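Local coordinates for putative immunoglobulin-blocking virulence protein (Mycoplasma mycoides subsp. capri, PDB 7ADK) that probably binds host immunoglobulins and blocks their action, serving this mycoplasma as a virulence factor, at residues A[149-152]-A[153-157]; A[525-528]-A[529-532]; A[469-472]-A[473-476]. One frame throughout, in Å; residues are numbered along the deposited sequence.

Interaction 1 (A[149-152]-A[153-157]); sequences FVTH and QRDKD
The loop end at His152 is met by the first turn of the short helix that follows, which packs back on it chiefly through Asp155; the contact is local. The side chain of Gln153 leads off from the loop, while its carbonyl O accepts the backbone N of Asp157 at 3.1 Å, one of the bonds that wind the turn. Arg154 also sends its long side chain away from the preceding residues and meets them chiefly through its backbone N, near His152 C.

Asp155 does most of the work. Its CG is anti to its own carbonyl carbon (chi1 -50°), which folds the carboxylate back over the turn, and Asp155 OD2 takes the backbone N-H of His152 at 3.2 Å in a nearly straight bond (163°). The donor comes from above the carboxylate plane. The Asp155 side chain runs alongside that of His152, pointing the same way, with ring and carboxylate planes 38° apart. His152 CB lies 3.7 Å from Asp155 OD2. His152 O in turn receives the backbone N of Asp155 (2.8 Å) and that of Lys156 (3.4 Å), both weakly. Lys156 adds little with its side chain.

A side-chain acceptor that reaches back to the N-H three residues earlier is characteristic of the opening turn of a helix. The loop comes from strand 138-144, and its Phe149 rests on the loop residues Asn582 and Asp597. At the surface of the chain, a salt bridge from the other carboxylate oxygen, Asp155 OD1, to Arg574 ties helix 153-157 to helix 567-579.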
# COMPACT_ATOMS: atom_id res chain seq x y z
N PHE A 149 -15.18 41.03 -12.60
CA PHE A 149 -16.01 39.83 -12.53
C PHE A 149 -17.50 40.21 -12.65
O PHE A 149 -18.05 40.89 -11.78
CB PHE A 149 -15.75 39.05 -11.25
CG PHE A 149 -16.71 37.90 -11.04
CD1 PHE A 149 -16.63 36.75 -11.83
CD2 PHE A 149 -17.69 37.98 -10.03
CE1 PHE A 149 -17.50 35.67 -11.60
CE2 PHE A 149 -18.57 36.91 -9.80
CZ PHE A 149 -18.48 35.76 -10.59
N VAL A 150 -18.14 39.78 -13.73
CA VAL A 150 -19.56 40.06 -13.97
C VAL A 150 -20.42 39.03 -13.24
O VAL A 150 -20.64 37.92 -13.73
CB VAL A 150 -19.87 40.10 -15.48
CG1 VAL A 150 -21.33 40.46 -15.75
CG2 VAL A 150 -19.02 41.15 -16.18
N THR A 151 -20.90 39.38 -12.05
CA THR A 151 -21.94 38.64 -11.32
C THR A 151 -23.30 38.81 -12.01
O THR A 151 -23.60 39.90 -12.51
CB THR A 151 -21.98 39.04 -9.83
OG1 THR A 151 -23.02 38.37 -9.18
CG2 THR A 151 -22.18 40.53 -9.56
N HIS A 152 -24.13 37.77 -12.06
CA HIS A 152 -25.49 37.82 -12.61
C HIS A 152 -26.50 37.82 -11.47
O HIS A 152 -26.29 37.18 -10.44
CB HIS A 152 -25.74 36.65 -13.58
CG HIS A 152 -24.76 36.53 -14.72
ND1 HIS A 152 -24.49 35.37 -15.44
CD2 HIS A 152 -24.07 37.55 -15.29
CE1 HIS A 152 -23.61 35.71 -16.39
NE2 HIS A 152 -23.35 37.02 -16.32
N GLN A 153 -27.63 38.50 -11.64
CA GLN A 153 -28.64 38.56 -10.58
C GLN A 153 -29.25 37.18 -10.28
O GLN A 153 -29.48 36.85 -9.12
CB GLN A 153 -29.69 39.61 -10.97
CG GLN A 153 -30.68 39.91 -9.83
CD GLN A 153 -30.02 40.45 -8.56
OE1 GLN A 153 -30.20 39.92 -7.48
NE2 GLN A 153 -29.22 41.48 -8.63
N ARG A 154 -29.30 36.23 -11.24
CA ARG A 154 -29.59 34.81 -10.92
C ARG A 154 -28.53 34.12 -10.04
O ARG A 154 -28.86 33.23 -9.27
CB ARG A 154 -29.89 34.04 -12.21
CG ARG A 154 -30.57 32.69 -11.91
CD ARG A 154 -30.81 31.87 -13.17
NE ARG A 154 -31.31 30.52 -12.87
CZ ARG A 154 -30.62 29.48 -12.43
NH1 ARG A 154 -29.34 29.52 -12.24
NH2 ARG A 154 -31.22 28.37 -12.16
N ASP A 155 -27.26 34.55 -10.07
CA ASP A 155 -26.24 34.05 -9.15
C ASP A 155 -26.48 34.53 -7.71
O ASP A 155 -26.04 33.90 -6.75
CB ASP A 155 -24.81 34.44 -9.56
CG ASP A 155 -24.37 34.17 -11.02
OD1 ASP A 155 -24.99 33.35 -11.72
OD2 ASP A 155 -23.36 34.77 -11.45
N LYS A 156 -27.16 35.66 -7.49
CA LYS A 156 -27.54 36.09 -6.14
C LYS A 156 -28.82 35.41 -5.66
O LYS A 156 -28.85 34.90 -4.55
CB LYS A 156 -27.59 37.62 -6.07
CG LYS A 156 -27.77 38.12 -4.63
CD LYS A 156 -27.53 39.63 -4.49
CE LYS A 156 -26.05 40.04 -4.62
NZ LYS A 156 -25.25 39.68 -3.42
N ASP A 157 -29.86 35.33 -6.50
CA ASP A 157 -31.16 34.84 -6.04
C ASP A 157 -31.24 33.31 -5.82
O ASP A 157 -32.05 32.85 -5.02
CB ASP A 157 -32.30 35.42 -6.91
CG ASP A 157 -32.48 34.84 -8.31
OD1 ASP A 157 -32.71 33.63 -8.45
OD2 ASP A 157 -32.53 35.62 -9.28

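Interaction 2 (A[525-528]-A[529-532]); sequences TTWI and NTID
Asn529 CA lies over one face of the Trp527 indole, 4.1 Å from the centroid of the six-membered ring and 22° off its normal, a CH-pi contact displaced toward the rim. On that side, Asn529 OD1 reaches beyond the rim, 3.3 Å from Trp527 CH2, the amide tilted 28° from the ring. Trp527 CG is anti to the backbone N (chi1 -174°), swinging the ring forward along the chain to Asn529. Ile531 comes instead to the edge of the indole, its CD1 4.0 Å from Trp527 CZ2, with the two side chains crossing at about a right angle. The methyl CG2 of Thr530 lies obliquely to the ring, 4.3 Å from Trp527 CZ2.

The extended chain carries Asn529 CA forward to where the indole lies along it. Both Trp527 and Asn529 have backbone hydrogen bonds with Leu502, at the start of strand 502-506, which lays this loop beside the mixed sheet on its way from strand 516-517 to strand 547-548.

Farther out, Trp527 NE1 is hydrogen-bonded to Asp347 OD2, and the indole stacks with Tyr351, both on helix 339-351. Asn529 ND2 donates to Asp532 OD2 at 3.2 Å, with the acceptor in the amide plane but the donor above the carboxylate, and is also hydrogen-bonded with Ser503 OG; together these fix the amide's rotation. Asp532 OD2 also carries salt bridges to Arg352 and Arg362, whose charges probably stabilise the buried carboxylate, and a hydrogen bond with Tyr505 OH.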
# COMPACT_ATOMS: atom_id res chain seq x y z
N THR A 525 -19.76 30.20 3.41
CA THR A 525 -18.34 30.43 3.71
C THR A 525 -17.79 31.48 2.75
O THR A 525 -17.87 31.29 1.55
CB THR A 525 -17.53 29.14 3.57
OG1 THR A 525 -17.93 28.24 4.58
CG2 THR A 525 -16.03 29.33 3.73
N THR A 526 -17.21 32.57 3.28
CA THR A 526 -16.75 33.70 2.46
C THR A 526 -15.44 33.43 1.71
O THR A 526 -15.27 33.93 0.60
CB THR A 526 -16.61 34.94 3.35
OG1 THR A 526 -17.87 35.37 3.78
CG2 THR A 526 -15.93 36.14 2.71
N TRP A 527 -14.51 32.67 2.31
CA TRP A 527 -13.20 32.35 1.72
C TRP A 527 -12.65 31.03 2.28
O TRP A 527 -12.50 30.89 3.49
CB TRP A 527 -12.23 33.53 1.95
CG TRP A 527 -10.88 33.46 1.30
CD1 TRP A 527 -10.60 33.80 0.02
CD2 TRP A 527 -9.59 33.10 1.88
NE1 TRP A 527 -9.25 33.68 -0.23
CE2 TRP A 527 -8.58 33.26 0.89
CE3 TRP A 527 -9.16 32.68 3.16
CZ2 TRP A 527 -7.23 33.02 1.15
CZ3 TRP A 527 -7.80 32.45 3.43
CH2 TRP A 527 -6.83 32.62 2.43
N ILE A 528 -12.37 30.06 1.42
CA ILE A 528 -11.74 28.79 1.80
C ILE A 528 -10.24 28.93 1.55
O ILE A 528 -9.83 29.38 0.48
CB ILE A 528 -12.32 27.56 1.04
CG1 ILE A 528 -13.85 27.49 1.01
CG2 ILE A 528 -11.80 26.26 1.67
CD1 ILE A 528 -14.51 28.22 -0.15
N ASN A 529 -9.42 28.59 2.53
CA ASN A 529 -7.98 28.80 2.48
C ASN A 529 -7.32 27.91 1.42
O ASN A 529 -7.38 26.68 1.47
CB ASN A 529 -7.36 28.60 3.86
CG ASN A 529 -5.90 29.00 3.92
OD1 ASN A 529 -5.39 29.73 3.09
ND2 ASN A 529 -5.20 28.53 4.91
N THR A 530 -6.69 28.59 0.47
CA THR A 530 -6.09 28.07 -0.77
C THR A 530 -4.60 28.40 -0.87
O THR A 530 -3.86 27.82 -1.68
CB THR A 530 -6.88 28.68 -1.92
OG1 THR A 530 -6.54 28.07 -3.14
CG2 THR A 530 -6.69 30.20 -2.04
N ILE A 531 -4.16 29.33 -0.04
CA ILE A 531 -2.76 29.59 0.33
C ILE A 531 -2.36 28.49 1.34
O ILE A 531 -3.14 27.56 1.55
CB ILE A 531 -2.69 31.05 0.86
CG1 ILE A 531 -3.10 32.02 -0.28
CG2 ILE A 531 -1.32 31.47 1.39
CD1 ILE A 531 -3.38 33.45 0.15
N ASP A 532 -1.19 28.50 1.96
CA ASP A 532 -0.76 27.43 2.86
C ASP A 532 -0.66 26.06 2.15
O ASP A 532 -0.95 25.01 2.70
CB ASP A 532 -1.57 27.42 4.18
CG ASP A 532 -1.56 28.70 5.02
OD1 ASP A 532 -0.93 29.72 4.65
OD2 ASP A 532 -2.24 28.70 6.07

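Interaction 3 (A[469-472]-A[473-476]); sequences ALPK and DIQQ
From Leu470 to Pro471 the backbone is extended (psi of Pro471 153°), bends at Lys472 (psi -16°) and straightens again at Asp473, so that Ile474 comes back against the proline. The contact this makes is largely apolar. Ile474 reaches back with its longer branch: CG1 is anti to the carbonyl carbon (chi1 -55°), and the terminal CD1 comes to Leu470 CB at 3.8 Å. On the way Ile474 CG1 passes Pro471 O at 3.3 Å and lies 4.2 Å from Pro471 CB, so the isoleucine branch packs against both the carbonyl and the pyrrolidine ring. Asp473 sets OD2 at 3.9 Å from Pro471 CB, a van der Waals approach.

The hydrophobic cluster is continued by Tyr449 of strand 448-454, which touches Leu470, Pro471 and Ile474, while Leu470 also meets Ile436 of helix 426-442. Lys472 and Ile474 both have backbone hydrogen bonds with Lys497, joining the bend to the parallel strand 497-498. Strands 448-454 and 473-481 are parallel neighbours with helix 464-467 between them in sequence, and the bend is the return into the second strand of this beta-alpha-beta crossover.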
# COMPACT_ATOMS: atom_id res chain seq x y z
N ALA A 469 -23.17 21.77 16.36
CA ALA A 469 -23.26 22.42 17.67
C ALA A 469 -22.49 23.75 17.76
O ALA A 469 -22.77 24.55 18.65
CB ALA A 469 -22.74 21.45 18.72
N LEU A 470 -21.53 23.99 16.87
CA LEU A 470 -20.78 25.24 16.77
C LEU A 470 -21.72 26.42 16.45
O LEU A 470 -22.80 26.21 15.90
CB LEU A 470 -19.69 25.10 15.69
CG LEU A 470 -18.52 24.17 16.04
CD1 LEU A 470 -17.65 23.96 14.82
CD2 LEU A 470 -17.65 24.77 17.12
N PRO A 471 -21.35 27.67 16.78
CA PRO A 471 -22.18 28.85 16.52
C PRO A 471 -22.63 29.00 15.06
O PRO A 471 -21.95 28.57 14.14
CB PRO A 471 -21.34 30.05 16.95
CG PRO A 471 -20.36 29.49 17.96
CD PRO A 471 -20.14 28.06 17.50
N LYS A 472 -23.77 29.66 14.83
CA LYS A 472 -24.28 29.98 13.48
C LYS A 472 -23.40 30.99 12.72
O LYS A 472 -23.52 31.15 11.50
CB LYS A 472 -25.74 30.45 13.61
CG LYS A 472 -26.48 30.43 12.26
CD LYS A 472 -27.99 30.64 12.33
CE LYS A 472 -28.39 32.02 12.84
NZ LYS A 472 -29.69 32.46 12.34
N ASP A 473 -22.54 31.68 13.45
CA ASP A 473 -21.66 32.76 13.02
C ASP A 473 -20.25 32.58 13.64
O ASP A 473 -20.06 32.76 14.83
CB ASP A 473 -22.30 34.10 13.40
CG ASP A 473 -23.02 34.19 14.76
OD1 ASP A 473 -23.77 35.14 14.95
OD2 ASP A 473 -22.89 33.33 15.65
N ILE A 474 -19.27 32.20 12.83
CA ILE A 474 -17.92 31.79 13.25
C ILE A 474 -16.85 32.59 12.51
O ILE A 474 -16.89 32.68 11.29
CB ILE A 474 -17.70 30.28 12.99
CG1 ILE A 474 -18.77 29.41 13.64
CG2 ILE A 474 -16.31 29.84 13.44
CD1 ILE A 474 -18.63 27.92 13.34
N GLN A 475 -15.85 33.10 13.21
CA GLN A 475 -14.71 33.78 12.59
C GLN A 475 -13.85 32.80 11.75
O GLN A 475 -13.76 32.96 10.54
CB GLN A 475 -13.89 34.52 13.65
CG GLN A 475 -14.50 35.83 14.14
CD GLN A 475 -14.38 37.00 13.16
OE1 GLN A 475 -13.88 36.90 12.06
NE2 GLN A 475 -14.81 38.16 13.57
N GLN A 476 -13.27 31.77 12.37
CA GLN A 476 -12.42 30.76 11.74
C GLN A 476 -12.79 29.34 12.16
O GLN A 476 -13.12 29.08 13.31
CB GLN A 476 -10.95 31.10 12.04
CG GLN A 476 -9.93 29.98 11.90
CD GLN A 476 -8.50 30.49 11.89
OE1 GLN A 476 -8.06 31.20 11.01
NE2 GLN A 476 -7.71 30.16 12.87

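In the fold
Interaction 2 is buried, its centre about 12 Å from the centre of the chain, whereas interaction 1, at the surface, and interaction 3, partly buried, have centres about 26 and 27 Å from it. Their chemistry follows: interaction 1 relies on polar bonds of a helix's opening turn, interaction 3 on aliphatic packing at the start of a strand, and interaction 2 on an aromatic face backed by buried charges. Interaction 3 enters the mixed sheet on strand 473-481, while interaction 2 lies beside strand 502-506 of it, nearest atoms about 7 Å apart. Interaction 1 holds helix 153-157 beside helix 567-579, with no strand of that sheet in its two segments.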